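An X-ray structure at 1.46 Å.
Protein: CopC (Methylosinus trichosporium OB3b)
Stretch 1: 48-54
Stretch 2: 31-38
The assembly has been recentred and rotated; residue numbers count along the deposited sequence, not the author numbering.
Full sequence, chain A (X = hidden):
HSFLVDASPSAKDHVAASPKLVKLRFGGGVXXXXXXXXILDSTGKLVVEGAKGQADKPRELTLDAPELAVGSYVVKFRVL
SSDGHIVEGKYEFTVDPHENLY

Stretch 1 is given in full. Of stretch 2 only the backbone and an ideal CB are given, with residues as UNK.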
# COMPACT_ATOMS: atom_id res chain seq x y z
N VAL A 48 -9.01 -4.94 0.32
CA VAL A 48 -9.24 -3.88 1.30
C VAL A 48 -8.86 -2.55 0.67
O VAL A 48 -8.00 -2.52 -0.21
CB VAL A 48 -8.40 -4.12 2.61
CG1 VAL A 48 -6.93 -4.14 2.36
CG2 VAL A 48 -8.79 -3.11 3.68
N GLU A 49 -9.54 -1.51 1.08
CA GLU A 49 -9.22 -0.13 0.69
C GLU A 49 -9.20 0.74 1.93
O GLU A 49 -9.97 0.53 2.86
CB GLU A 49 -10.26 0.42 -0.31
CG GLU A 49 -9.93 1.80 -0.87
CD GLU A 49 -10.26 2.99 0.02
OE1 GLU A 49 -11.10 2.89 0.95
OE2 GLU A 49 -9.63 4.06 -0.14
N GLY A 50 -8.32 1.72 1.94
CA GLY A 50 -8.36 2.76 2.97
C GLY A 50 -7.10 3.58 2.99
O GLY A 50 -6.33 3.53 2.01
N ALA A 51 -6.87 4.36 4.04
CA ALA A 51 -5.65 5.15 4.21
C ALA A 51 -5.70 5.85 5.54
O ALA A 51 -6.74 6.40 5.93
CB ALA A 51 -5.50 6.19 3.09
N LYS A 52 -4.59 5.81 6.27
CA LYS A 52 -4.51 6.65 7.47
C LYS A 52 -3.17 7.33 7.51
O LYS A 52 -2.23 6.92 6.84
CB LYS A 52 -4.87 5.91 8.75
CG LYS A 52 -4.00 4.80 9.11
CD LYS A 52 -4.36 4.26 10.51
CE LYS A 52 -5.65 3.46 10.54
NZ LYS A 52 -6.06 3.18 11.97
N GLY A 53 -3.14 8.44 8.22
CA GLY A 53 -1.90 9.17 8.44
C GLY A 53 -1.88 9.86 9.77
O GLY A 53 -2.86 9.86 10.49
N GLN A 54 -0.76 10.48 10.06
CA GLN A 54 -0.53 11.25 11.29
C GLN A 54 -0.10 12.63 10.85
O GLN A 54 0.73 12.77 9.94
CB GLN A 54 0.58 10.60 12.15
CG GLN A 54 0.36 9.14 12.54
CD GLN A 54 1.41 8.64 13.52
OE1 GLN A 54 2.40 9.33 13.84
NE2 GLN A 54 1.19 7.42 14.04
N UNK A 31 -2.75 14.20 1.58
CA UNK A 31 -3.89 14.46 2.44
C UNK A 31 -4.55 13.14 2.75
O UNK A 31 -5.22 12.58 1.89
CB UNK A 31 -4.88 15.43 1.79
N UNK A 32 -4.40 12.57 3.96
CA UNK A 32 -4.93 11.25 4.21
C UNK A 32 -6.45 11.09 3.96
O UNK A 32 -6.89 10.04 3.46
CB UNK A 32 -4.61 10.87 5.66
N UNK A 33 -7.25 12.10 4.30
CA UNK A 33 -8.70 11.98 4.15
C UNK A 33 -9.13 11.98 2.70
O UNK A 33 -10.27 11.58 2.40
CB UNK A 33 -9.40 13.12 4.89
N UNK A 34 -8.24 12.40 1.80
CA UNK A 34 -8.52 12.39 0.35
C UNK A 34 -7.50 11.53 -0.37
O UNK A 34 -7.22 11.74 -1.54
CB UNK A 34 -8.51 13.81 -0.22
N UNK A 35 -7.03 10.48 0.28
CA UNK A 35 -6.09 9.51 -0.34
C UNK A 35 -6.64 8.11 -0.19
O UNK A 35 -7.29 7.79 0.80
CB UNK A 35 -4.70 9.60 0.29
N UNK A 36 -6.29 7.25 -1.13
CA UNK A 36 -6.81 5.89 -1.19
C UNK A 36 -5.66 4.93 -1.48
O UNK A 36 -4.82 5.19 -2.35
CB UNK A 36 -7.90 5.77 -2.25
N UNK A 37 -5.62 3.82 -0.73
CA UNK A 37 -4.73 2.70 -0.99
C UNK A 37 -5.65 1.49 -1.05
O UNK A 37 -6.51 1.32 -0.19
CB UNK A 37 -3.64 2.55 0.07
N UNK A 38 -5.38 0.63 -2.02
CA UNK A 38 -6.13 -0.62 -2.17
C UNK A 38 -5.18 -1.78 -2.34
O UNK A 38 -4.13 -1.66 -2.96
CB UNK A 38 -7.09 -0.55 -3.36

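The two stretches meet as a short antiparallel pair, strand 48-50 against 36-38, with a looser approach where 51-53 pass the turn formed by 31-35.

Position 31 has an ideal CB with nothing of stretch 1 within 5.5 Å, so almost any side chain would fit. It is Glu31, whose O accepts a turn hydrogen bond from the N of position 34 at 3.0 Å.

At position 32 CA-to-CB points toward stretch 1, and the ideal CB lies 3.8 Å from Gly53 N. Phi of -57° and psi of -38° admit proline among many residues, and the neighbouring glycine leaves room for a compact apolar group. The residue is Pro32; its ring occupies the space beside Gly53, where there is no side chain.

Positions 33 and 34 both point away from stretch 1, which therefore sets little limit on either. They are Ala33 and Tyr34, neither of which touches it.

Position 35 points sideways, its ideal CB 4.5 Å from Ala51 CB, and a small side chain, polar or apolar, would suit. Ser35 uses its OG to donate to Glu31 O at 2.7 Å, while its own O lies 3.3 Å from Ala51 CB. A water donates to both Ser35 O (3.0 Å) and Glu49 OE2 (2.7 Å), bridging the stretches.

At position 36 the ideal CB is only 3.2 Å from Glu49 OE2. So close a carboxylate favours a small donor, such as serine or threonine, and disfavours an acid. Ser36, with chi1 in t, donates from OG to Glu49 OE2 at 2.6 Å; the glutamate's extended chi1 and bent chi2 bring its end back to this hydroxyl.

Position 37 forms the hydrogen-bonded pair with Gly50: its N donates to Gly50 O and its O accepts from Gly50 N, both at 2.8 Å. The CB points to the face opposite Glu49, where Gly50 offers no side chain; just past the strand, the methyl of Ala51 points toward stretch 2, its CB 5.1 Å from the ideal CB of position 37. The position's extended phi and psi suit a beta-branched apolar residue, although leucine or methionine could also serve. Ile37 places CG1 4.4 Å from Ala51 CB.

Position 38 pairs with Glu49 without hydrogen bonds, and its CB shares the glutamate's face. Because the ideal CB is 4.4 Å from Glu49 CG, a small or polar group would sit well. Ser38 brings OG to 3.5 Å from Glu49 CG, and its CA approaches Val48 O at 3.3 Å in a CA-H...O contact.

Stretch 2, residues 31-38: EPAYSSIS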
# COMPACT_ATOMS: atom_id res chain seq x y z
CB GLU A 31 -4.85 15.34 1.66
CG GLU A 31 -4.41 16.75 1.38
CD GLU A 31 -5.63 17.69 1.10
OE1 GLU A 31 -6.83 17.28 1.21
OE2 GLU A 31 -5.44 18.89 0.78
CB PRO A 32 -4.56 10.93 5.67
CG PRO A 32 -3.79 12.05 6.14
CD PRO A 32 -3.62 13.07 5.11
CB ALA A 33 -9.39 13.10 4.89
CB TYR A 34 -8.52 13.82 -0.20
CG TYR A 34 -9.66 14.63 0.29
CD1 TYR A 34 -10.91 14.56 -0.34
CD2 TYR A 34 -9.57 15.41 1.44
CE1 TYR A 34 -11.97 15.30 0.11
CE2 TYR A 34 -10.65 16.12 1.92
CZ TYR A 34 -11.86 16.08 1.23
OH TYR A 34 -12.93 16.83 1.65
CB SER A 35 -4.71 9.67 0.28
OG SER A 35 -4.18 10.95 -0.05
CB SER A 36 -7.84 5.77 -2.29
OG SER A 36 -8.34 4.45 -2.41
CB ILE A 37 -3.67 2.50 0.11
CG1 ILE A 37 -2.94 3.80 0.43
CG2 ILE A 37 -2.70 1.41 -0.30
CD1 ILE A 37 -2.09 3.76 1.67
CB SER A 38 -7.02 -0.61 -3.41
OG SER A 38 -7.96 0.44 -3.36
O HOH W 1 -10.03 6.59 0.86
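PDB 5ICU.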